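Local atomic coordinates of alanine racemase (Enterococcus faecalis, PDB entry 3E6E), a protein that belongs to the alanine racemase family, pairing a TIM-barrel-like N-terminal domain with a mostly beta C-terminal domain. Residues I13-C26 against G45-G59. The protein carries 1 engineered substitution. Sequence-based numbering, arbitrary orientation.
Sequences IDTQAITENVQKEC and GHGAVESAKAAKKGG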
loop_
_atom_site.group_PDB
_atom_site.type_symbol
_atom_site.label_atom_id
_atom_site.label_comp_id
_atom_site.label_asym_id
_atom_site.label_seq_id
_atom_site.Cartn_x
_atom_site.Cartn_y
_atom_site.Cartn_z
ATOM N N ILE A 13 4.406 -0.815 16.760
ATOM C CA ILE A 13 3.056 -0.593 17.230
ATOM C C ILE A 13 3.005 -0.672 18.745
ATOM O O ILE A 13 3.637 -1.530 19.350
ATOM C CB ILE A 13 2.124 -1.608 16.567
ATOM C CG1 ILE A 13 2.042 -1.269 15.076
ATOM C CG2 ILE A 13 0.751 -1.591 17.230
ATOM C CD1 ILE A 13 1.468 -2.342 14.200
ATOM N N ASP A 14 2.272 0.253 19.354
ATOM C CA ASP A 14 2.138 0.318 20.811
ATOM C C ASP A 14 0.739 -0.157 21.199
ATOM O O ASP A 14 -0.219 0.626 21.193
ATOM C CB ASP A 14 2.354 1.761 21.274
ATOM C CG ASP A 14 2.359 1.912 22.786
ATOM O OD1 ASP A 14 2.404 3.067 23.258
ATOM O OD2 ASP A 14 2.328 0.895 23.509
ATOM N N THR A 15 0.620 -1.437 21.534
ATOM C CA THR A 15 -0.684 -1.986 21.901
ATOM C C THR A 15 -1.265 -1.350 23.175
ATOM O O THR A 15 -2.465 -1.036 23.223
ATOM C CB THR A 15 -0.624 -3.532 22.049
ATOM O OG1 THR A 15 0.383 -3.892 23.000
ATOM C CG2 THR A 15 -0.306 -4.185 20.714
ATOM N N GLN A 16 -0.416 -1.148 24.185
ATOM C CA GLN A 16 -0.840 -0.551 25.452
ATOM C C GLN A 16 -1.640 0.715 25.168
ATOM O O GLN A 16 -2.656 0.979 25.811
ATOM C CB GLN A 16 0.377 -0.178 26.313
ATOM C CG GLN A 16 1.357 -1.323 26.614
ATOM C CD GLN A 16 2.763 -0.833 27.033
ATOM O OE1 GLN A 16 2.922 -0.082 28.008
ATOM N NE2 GLN A 16 3.783 -1.265 26.287
ATOM N N ALA A 17 -1.170 1.499 24.201
ATOM C CA ALA A 17 -1.830 2.746 23.828
ATOM C C ALA A 17 -3.247 2.534 23.272
ATOM O O ALA A 17 -4.162 3.296 23.610
ATOM C CB ALA A 17 -0.973 3.503 22.818
ATOM N N ILE A 18 -3.427 1.518 22.424
ATOM C CA ILE A 18 -4.747 1.215 21.855
ATOM C C ILE A 18 -5.715 0.897 23.021
ATOM O O ILE A 18 -6.848 1.393 23.071
ATOM C CB ILE A 18 -4.667 0.006 20.872
ATOM C CG1 ILE A 18 -3.733 0.336 19.713
ATOM C CG2 ILE A 18 -6.041 -0.328 20.308
ATOM C CD1 ILE A 18 -3.598 -0.786 18.746
ATOM N N THR A 19 -5.241 0.088 23.966
ATOM C CA THR A 19 -6.010 -0.281 25.150
ATOM C C THR A 19 -6.451 0.986 25.889
ATOM O O THR A 19 -7.614 1.153 26.258
ATOM C CB THR A 19 -5.148 -1.107 26.165
ATOM O OG1 THR A 19 -4.712 -2.337 25.575
ATOM C CG2 THR A 19 -5.955 -1.404 27.422
ATOM N N GLU A 20 -5.491 1.872 26.118
ATOM C CA GLU A 20 -5.736 3.109 26.841
ATOM C C GLU A 20 -6.686 4.038 26.104
ATOM O O GLU A 20 -7.506 4.714 26.723
ATOM C CB GLU A 20 -4.394 3.792 27.128
ATOM C CG GLU A 20 -4.482 5.214 27.645
ATOM C CD GLU A 20 -3.103 5.822 27.877
ATOM O OE1 GLU A 20 -3.024 7.073 27.995
ATOM O OE2 GLU A 20 -2.108 5.046 27.945
ATOM N N ASN A 21 -6.585 4.079 24.782
ATOM C CA ASN A 21 -7.479 4.942 24.021
ATOM C C ASN A 21 -8.894 4.367 24.168
ATOM O O ASN A 21 -9.884 5.104 24.291
ATOM C CB ASN A 21 -7.067 4.978 22.543
ATOM C CG ASN A 21 -5.710 5.630 22.321
ATOM O OD1 ASN A 21 -5.121 5.503 21.246
ATOM N ND2 ASN A 21 -5.211 6.336 23.329
ATOM N N VAL A 22 -8.984 3.043 24.177
ATOM C CA VAL A 22 -10.279 2.396 24.305
ATOM C C VAL A 22 -10.891 2.535 25.698
ATOM O O VAL A 22 -12.095 2.748 25.823
ATOM C CB VAL A 22 -10.185 0.920 23.934
ATOM C CG1 VAL A 22 -11.518 0.227 24.219
ATOM C CG2 VAL A 22 -9.813 0.795 22.459
ATOM N N GLN A 23 -10.074 2.413 26.742
ATOM C CA GLN A 23 -10.576 2.559 28.098
ATOM C C GLN A 23 -11.046 3.984 28.353
ATOM O O GLN A 23 -12.109 4.190 28.934
ATOM C CB GLN A 23 -9.506 2.219 29.123
ATOM C CG GLN A 23 -9.535 0.789 29.608
ATOM C CD GLN A 23 -8.967 0.650 31.011
ATOM O OE1 GLN A 23 -9.587 1.081 31.992
ATOM N NE2 GLN A 23 -7.775 0.060 31.115
ATOM N N LYS A 24 -10.257 4.970 27.934
ATOM C CA LYS A 24 -10.647 6.362 28.148
ATOM C C LYS A 24 -12.083 6.552 27.693
ATOM O O LYS A 24 -12.938 6.971 28.470
ATOM C CB LYS A 24 -9.761 7.335 27.357
ATOM C CG LYS A 24 -8.309 7.446 27.795
ATOM C CD LYS A 24 -8.150 7.972 29.200
ATOM C CE LYS A 24 -6.791 8.660 29.362
ATOM N NZ LYS A 24 -5.641 7.882 28.787
ATOM N N GLU A 25 -12.338 6.231 26.428
ATOM C CA GLU A 25 -13.666 6.375 25.851
ATOM C C GLU A 25 -14.736 5.560 26.594
ATOM O O GLU A 25 -15.819 6.067 26.866
ATOM C CB GLU A 25 -13.625 6.000 24.361
ATOM C CG GLU A 25 -14.978 5.972 23.670
ATOM C CD GLU A 25 -15.700 7.319 23.670
ATOM O OE1 GLU A 25 -16.915 7.329 23.364
ATOM O OE2 GLU A 25 -15.065 8.360 23.964
ATOM N N CYS A 26 -14.428 4.315 26.939
ATOM C CA CYS A 26 -15.386 3.468 27.642
ATOM C C CYS A 26 -15.871 4.074 28.960
ATOM O O CYS A 26 -17.011 3.853 29.375
ATOM C CB CYS A 26 -14.777 2.091 27.924
ATOM S SG CYS A 26 -14.556 1.050 26.478
ATOM N N GLY A 45 -3.681 -0.726 9.429
ATOM C CA GLY A 45 -2.254 -0.741 9.224
ATOM C C GLY A 45 -1.530 -1.156 10.482
ATOM O O GLY A 45 -0.356 -1.497 10.416
ATOM N N HIS A 46 -2.216 -1.144 11.623
ATOM C CA HIS A 46 -1.581 -1.529 12.880
ATOM C C HIS A 46 -1.607 -3.025 13.185
ATOM O O HIS A 46 -0.897 -3.490 14.080
ATOM C CB HIS A 46 -2.224 -0.811 14.056
ATOM C CG HIS A 46 -2.053 0.673 14.036
ATOM N ND1 HIS A 46 -2.752 1.492 13.179
ATOM C CD2 HIS A 46 -1.310 1.492 14.819
ATOM C CE1 HIS A 46 -2.453 2.752 13.438
ATOM N NE2 HIS A 46 -1.581 2.780 14.430
ATOM N N GLY A 47 -2.427 -3.776 12.452
ATOM C CA GLY A 47 -2.536 -5.206 12.694
ATOM C C GLY A 47 -3.879 -5.525 13.338
ATOM O O GLY A 47 -4.126 -5.174 14.498
ATOM N N ALA A 48 -4.742 -6.198 12.577
ATOM C CA ALA A 48 -6.093 -6.562 13.021
ATOM C C ALA A 48 -6.193 -7.376 14.309
ATOM O O ALA A 48 -6.791 -6.928 15.287
ATOM C CB ALA A 48 -6.808 -7.295 11.912
ATOM N N VAL A 49 -5.608 -8.562 14.324
ATOM C CA VAL A 49 -5.710 -9.389 15.506
ATOM C C VAL A 49 -5.101 -8.791 16.767
ATOM O O VAL A 49 -5.716 -8.831 17.827
ATOM C CB VAL A 49 -5.113 -10.780 15.259
ATOM C CG1 VAL A 49 -5.150 -11.599 16.545
ATOM C CG2 VAL A 49 -5.898 -11.491 14.169
ATOM N N GLU A 50 -3.906 -8.227 16.681
ATOM C CA GLU A 50 -3.290 -7.662 17.878
ATOM C C GLU A 50 -3.921 -6.345 18.289
ATOM O O GLU A 50 -3.771 -5.927 19.438
ATOM C CB GLU A 50 -1.781 -7.494 17.689
ATOM C CG GLU A 50 -1.389 -6.979 16.342
ATOM C CD GLU A 50 -1.417 -8.054 15.271
ATOM O OE1 GLU A 50 -2.291 -7.992 14.375
ATOM O OE2 GLU A 50 -0.556 -8.963 15.332
ATOM N N SER A 51 -4.614 -5.686 17.355
ATOM C CA SER A 51 -5.303 -4.426 17.656
ATOM C C SER A 51 -6.561 -4.820 18.418
ATOM O O SER A 51 -6.838 -4.319 19.503
ATOM C CB SER A 51 -5.719 -3.698 16.373
ATOM O OG SER A 51 -4.632 -3.111 15.681
ATOM N N ALA A 52 -7.315 -5.736 17.822
ATOM C CA ALA A 52 -8.544 -6.242 18.410
ATOM C C ALA A 52 -8.342 -6.661 19.871
ATOM O O ALA A 52 -9.023 -6.183 20.776
ATOM C CB ALA A 52 -9.042 -7.425 17.591
ATOM N N LYS A 53 -7.393 -7.557 20.088
ATOM C CA LYS A 53 -7.093 -8.047 21.425
ATOM C C LYS A 53 -6.786 -6.899 22.375
ATOM O O LYS A 53 -7.156 -6.940 23.561
ATOM C CB LYS A 53 -5.905 -9.006 21.360
ATOM C CG LYS A 53 -5.514 -9.644 22.678
ATOM C CD LYS A 53 -4.665 -10.888 22.420
ATOM C CE LYS A 53 -4.046 -11.433 23.702
ATOM N NZ LYS A 53 -3.085 -10.464 24.310
ATOM N N ALA A 54 -6.112 -5.874 21.857
ATOM C CA ALA A 54 -5.762 -4.713 22.671
ATOM C C ALA A 54 -7.014 -3.934 23.022
ATOM O O ALA A 54 -7.115 -3.364 24.102
ATOM C CB ALA A 54 -4.788 -3.815 21.926
ATOM N N ALA A 55 -7.956 -3.908 22.088
ATOM C CA ALA A 55 -9.221 -3.214 22.285
ATOM C C ALA A 55 -10.092 -4.027 23.228
ATOM O O ALA A 55 -10.902 -3.480 23.955
ATOM C CB ALA A 55 -9.928 -3.027 20.942
ATOM N N LYS A 56 -9.920 -5.342 23.223
ATOM C CA LYS A 56 -10.720 -6.181 24.101
ATOM C C LYS A 56 -10.349 -5.906 25.564
ATOM O O LYS A 56 -11.202 -5.525 26.369
ATOM C CB LYS A 56 -10.522 -7.662 23.760
ATOM C CG LYS A 56 -11.564 -8.580 24.400
ATOM C CD LYS A 56 -11.353 -10.042 24.016
ATOM C CE LYS A 56 -9.986 -10.562 24.479
ATOM N NZ LYS A 56 -9.658 -11.907 23.900
ATOM N N LYS A 57 -9.076 -6.080 25.904
ATOM C CA LYS A 57 -8.629 -5.830 27.269
ATOM C C LYS A 57 -8.844 -4.379 27.636
ATOM O O LYS A 57 -8.689 -3.995 28.792
ATOM C CB LYS A 57 -7.155 -6.215 27.436
ATOM C CG LYS A 57 -6.255 -5.861 26.258
ATOM C CD LYS A 57 -4.915 -6.590 26.350
ATOM C CE LYS A 57 -5.097 -8.101 26.218
ATOM N NZ LYS A 57 -3.818 -8.849 26.401
ATOM N N GLY A 58 -9.209 -3.574 26.647
ATOM C CA GLY A 58 -9.471 -2.169 26.890
ATOM C C GLY A 58 -10.938 -1.949 27.246
ATOM O O GLY A 58 -11.309 -0.909 27.799
ATOM N N GLY A 59 -11.783 -2.927 26.928
ATOM C CA GLY A 59 -13.189 -2.796 27.250
ATOM C C GLY A 59 -14.115 -3.100 26.098
ATOM O O GLY A 59 -15.333 -3.043 26.256
#
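Thr19 OG1 donates a hydrogen bond of 3.0 Å to Ala54 O, arriving tilted 24° from the carbonyl plane. The same oxygen also has a weaker CA-H...O contact from Thr19 CA. Threonine suits the place because its two branches do different work: with OG1 beside the backbone N (chi1 -62°) and spent on Ala54, Thr19 CG2 settles on Gly58 CA at 3.6 Å. There Thr19 CA and Gly58 CA lie 4.3 Å apart, a closeness that Gly58 permits because a beta carbon would strike Thr19 O. Ala54, with only a methyl, rests CB against Thr15 and, at 4.0 Å, Ile18 CB, while Ile18 stretches CD1 along to Ser51. One turn on, Val22 packs on helix 48-56 and the turn after it, Val22 CG2 against Ala55 CB (4.1 Å) and CG1 near the carbonyls of Ala55 and Gly58. Gly59, with positive phi, closes that helix in a Schellman motif beside Cys26 SG. Helices 15-26 and 48-56 thus pack at -43° with axes 7.8 Å apart, on the outside of the barrel; Cys26 and Ala55 both reach strand 34-38, and helix 68-76 adjoins Ala48 and Val49.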